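Local coordinates for protein macrophage migration inhibitory factor (Oncomelania hupensis, PDB 6LR3) that belongs to the macrophage migration inhibitory factor family, whose small alpha/beta subunits assemble here as a trimer, at residues M26-P34 and T61-N69. Residues are numbered along the deposited sequence; the frame is centred on the assembly and turned at random.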
loop_
_atom_site.group_PDB
_atom_site.type_symbol
_atom_site.label_atom_id
_atom_site.label_comp_id
_atom_site.label_asym_id
_atom_site.label_seq_id
_atom_site.Cartn_x
_atom_site.Cartn_y
_atom_site.Cartn_z
ATOM N N MET B 26 -16.995 -7.366 -10.805
ATOM C CA MET B 26 -16.632 -6.649 -12.038
ATOM C C MET B 26 -15.165 -6.930 -12.356
ATOM O O MET B 26 -14.849 -7.211 -13.532
ATOM C CB MET B 26 -16.876 -5.142 -11.896
ATOM C CG MET B 26 -16.757 -4.406 -13.203
ATOM S SD MET B 26 -16.773 -2.617 -12.940
ATOM C CE MET B 26 -15.086 -2.409 -12.376
ATOM N N MET B 27 -14.300 -6.909 -11.346
ATOM C CA MET B 27 -12.854 -7.065 -11.603
ATOM C C MET B 27 -12.508 -8.545 -11.759
ATOM O O MET B 27 -11.535 -8.810 -12.458
ATOM C CB MET B 27 -12.016 -6.398 -10.509
ATOM C CG MET B 27 -12.172 -4.873 -10.514
ATOM S SD MET B 27 -11.716 -4.119 -12.055
ATOM C CE MET B 27 -9.925 -4.317 -11.991
ATOM N N THR B 28 -13.275 -9.477 -11.200
ATOM C CA THR B 28 -13.082 -10.923 -11.475
ATOM C C THR B 28 -13.284 -11.162 -12.966
ATOM O O THR B 28 -12.438 -11.853 -13.599
ATOM C CB THR B 28 -14.050 -11.778 -10.656
ATOM O OG1 THR B 28 -13.610 -11.633 -9.302
ATOM C CG2 THR B 28 -14.045 -13.232 -11.061
ATOM N N LYS B 29 -14.359 -10.595 -13.510
ATOM C CA LYS B 29 -14.667 -10.747 -14.958
ATOM C C LYS B 29 -13.584 -10.049 -15.771
ATOM O O LYS B 29 -13.092 -10.646 -16.741
ATOM C CB LYS B 29 -16.040 -10.173 -15.280
ATOM C CG LYS B 29 -17.181 -10.994 -14.706
ATOM C CD LYS B 29 -18.530 -10.495 -15.183
ATOM C CE LYS B 29 -19.615 -10.326 -14.122
ATOM N NZ LYS B 29 -19.911 -11.598 -13.424
ATOM N N ALA B 30 -13.223 -8.813 -15.407
ATOM C CA ALA B 30 -12.257 -8.017 -16.187
ATOM C C ALA B 30 -10.892 -8.697 -16.201
ATOM O O ALA B 30 -10.272 -8.723 -17.259
ATOM C CB ALA B 30 -12.190 -6.605 -15.663
ATOM N N LEU B 31 -10.413 -9.187 -15.069
ATOM C CA LEU B 31 -9.047 -9.753 -14.946
ATOM C C LEU B 31 -9.039 -11.241 -15.304
ATOM O O LEU B 31 -7.953 -11.787 -15.413
ATOM C CB LEU B 31 -8.533 -9.556 -13.519
ATOM C CG LEU B 31 -8.276 -8.081 -13.178
ATOM C CD1 LEU B 31 -7.982 -7.898 -11.695
ATOM C CD2 LEU B 31 -7.124 -7.516 -13.972
ATOM N N GLN B 32 -10.222 -11.870 -15.459
ATOM C CA GLN B 32 -10.316 -13.329 -15.722
ATOM C C GLN B 32 -9.423 -14.074 -14.739
ATOM O O GLN B 32 -8.570 -14.910 -15.150
ATOM C CB GLN B 32 -9.919 -13.619 -17.174
ATOM C CG GLN B 32 -10.848 -12.974 -18.181
ATOM C CD GLN B 32 -12.086 -13.797 -18.328
ATOM O OE1 GLN B 32 -12.024 -14.876 -18.951
ATOM N NE2 GLN B 32 -13.194 -13.301 -17.746
ATOM N N LYS B 33 -9.654 -13.833 -13.454
ATOM C CA LYS B 33 -8.980 -14.535 -12.343
ATOM C C LYS B 33 -10.059 -15.189 -11.505
ATOM O O LYS B 33 -11.214 -14.719 -11.493
ATOM C CB LYS B 33 -8.173 -13.520 -11.515
ATOM C CG LYS B 33 -6.936 -13.002 -12.211
ATOM C CD LYS B 33 -5.843 -14.062 -12.229
ATOM C CE LYS B 33 -4.582 -13.486 -12.802
ATOM N NZ LYS B 33 -3.515 -14.499 -12.786
ATOM N N PRO B 34 -9.735 -16.254 -10.748
ATOM C CA PRO B 34 -10.721 -16.901 -9.892
ATOM C C PRO B 34 -11.216 -15.875 -8.869
ATOM O O PRO B 34 -10.404 -15.206 -8.241
ATOM C CB PRO B 34 -9.974 -18.054 -9.243
ATOM C CG PRO B 34 -8.811 -18.307 -10.179
ATOM C CD PRO B 34 -8.432 -16.939 -10.709
ATOM N N THR B 61 -5.772 1.056 -6.323
ATOM C CA THR B 61 -4.711 0.230 -6.913
ATOM C C THR B 61 -5.295 -1.137 -7.280
ATOM O O THR B 61 -6.165 -1.669 -6.582
ATOM C CB THR B 61 -3.470 0.138 -6.024
ATOM O OG1 THR B 61 -3.781 -0.567 -4.828
ATOM C CG2 THR B 61 -2.909 1.501 -5.676
ATOM N N VAL B 62 -4.741 -1.697 -8.340
ATOM C CA VAL B 62 -5.084 -3.033 -8.846
ATOM C C VAL B 62 -3.798 -3.829 -8.930
ATOM O O VAL B 62 -2.976 -3.503 -9.740
ATOM C CB VAL B 62 -5.779 -2.953 -10.208
ATOM C CG1 VAL B 62 -6.078 -4.341 -10.742
ATOM C CG2 VAL B 62 -7.041 -2.087 -10.122
ATOM N N GLU B 63 -3.606 -4.760 -8.006
ATOM C CA GLU B 63 -2.449 -5.677 -7.973
ATOM C C GLU B 63 -2.896 -6.977 -8.636
ATOM O O GLU B 63 -3.896 -7.560 -8.213
ATOM C CB GLU B 63 -1.961 -5.892 -6.553
ATOM C CG GLU B 63 -1.341 -4.653 -5.923
ATOM C CD GLU B 63 -1.141 -4.764 -4.419
ATOM O OE1 GLU B 63 -2.092 -4.434 -3.697
ATOM O OE2 GLU B 63 -0.053 -5.251 -3.985
ATOM N N CYS B 64 -2.181 -7.418 -9.651
ATOM C CA CYS B 64 -2.569 -8.633 -10.395
ATOM C C CYS B 64 -1.330 -9.303 -10.976
ATOM O O CYS B 64 -0.435 -8.598 -11.442
ATOM C CB CYS B 64 -3.561 -8.292 -11.494
ATOM S SG CYS B 64 -4.354 -9.756 -12.212
ATOM N N ILE B 65 -1.307 -10.625 -10.925
ATOM C CA ILE B 65 -0.317 -11.453 -11.636
ATOM C C ILE B 65 -0.818 -11.574 -13.081
ATOM O O ILE B 65 -1.920 -12.120 -13.275
ATOM C CB ILE B 65 -0.150 -12.825 -10.966
ATOM C CG1 ILE B 65 0.263 -12.678 -9.496
ATOM C CG2 ILE B 65 0.881 -13.661 -11.757
ATOM C CD1 ILE B 65 0.127 -13.997 -8.717
ATOM N N GLY B 66 -0.064 -11.052 -14.036
ATOM C CA GLY B 66 -0.489 -10.954 -15.443
ATOM C C GLY B 66 -1.640 -9.984 -15.638
ATOM O O GLY B 66 -1.939 -9.220 -14.726
ATOM N N ARG B 67 -2.256 -10.025 -16.820
ATOM C CA ARG B 67 -3.534 -9.358 -17.174
ATOM C C ARG B 67 -3.397 -7.853 -17.372
ATOM O O ARG B 67 -4.271 -7.302 -18.039
ATOM C CB ARG B 67 -4.607 -9.614 -16.112
ATOM C CG ARG B 67 -4.828 -11.083 -15.817
ATOM C CD ARG B 67 -5.360 -11.800 -17.057
ATOM N NE ARG B 67 -5.909 -13.050 -16.576
ATOM C CZ ARG B 67 -5.228 -14.178 -16.435
ATOM N NH1 ARG B 67 -3.956 -14.253 -16.790
ATOM N NH2 ARG B 67 -5.821 -15.238 -15.914
ATOM N N LEU B 68 -2.396 -7.192 -16.798
ATOM C CA LEU B 68 -2.272 -5.725 -16.853
ATOM C C LEU B 68 -1.414 -5.318 -18.049
ATOM O O LEU B 68 -0.263 -5.768 -18.182
ATOM C CB LEU B 68 -1.674 -5.222 -15.549
ATOM C CG LEU B 68 -2.418 -5.668 -14.305
ATOM C CD1 LEU B 68 -1.763 -5.047 -13.064
ATOM C CD2 LEU B 68 -3.880 -5.296 -14.384
ATOM N N ASN B 69 -1.983 -4.452 -18.872
ATOM C CA ASN B 69 -1.324 -3.921 -20.078
ATOM C C ASN B 69 -2.073 -2.649 -20.433
ATOM O O ASN B 69 -3.158 -2.419 -19.920
ATOM C CB ASN B 69 -1.311 -4.973 -21.186
ATOM C CG ASN B 69 -2.708 -5.358 -21.624
ATOM O OD1 ASN B 69 -3.415 -4.558 -22.226
ATOM N ND2 ASN B 69 -3.140 -6.551 -21.291
#
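Arg67 reaches from the loop after strand 58-64 to the carbonyls of Leu31 and Gln32, where helix 19-31 ends, and illustrates how an arginine can bind backbone oxygens. Its CB lies against Leu31 CD2 at 3.9 Å. CG then turns beside the backbone N (chi1 -54°), and a second bend at chi2 carries the chain across the helix end, with CG and CD both close to Leu31 O. Arg67 NE donates to Leu31 O in a short but bent bond of 2.7 Å, the oxygen tilted 19° out of the guanidinium plane. At the tip, NH2 gives Gln32 O a nearly straight bond of 2.9 Å (174° at the hydrogen), this oxygen lying in the plane. Together the two bonds limit the group's rotation, while Lys33 CE sits over the centre of one face, 3.8 Å from Arg67 CZ, and NH1 comes near Lys33 CE and NZ.

In this MIF fold, helices 19-31 and 70-88 pack on a four-stranded mixed sheet, and Leu31 joins the layers: its CD1 meets Val62 CG1 at 4.1 Å, its CD2 meets Leu68 CD2, and Met76 of helix 70-88 also touches it. One turn earlier in the helix, Met27 CE and Val62 CG1 come tip to tip at 4.0 Å. Lys33 passes Cys64, CE to SG 3.8 Å, and its NZ makes a weak hydrogen bond to Ile65 O and a salt bridge with Glu119, whose carboxylate probably offsets the nearby Arg67 charge.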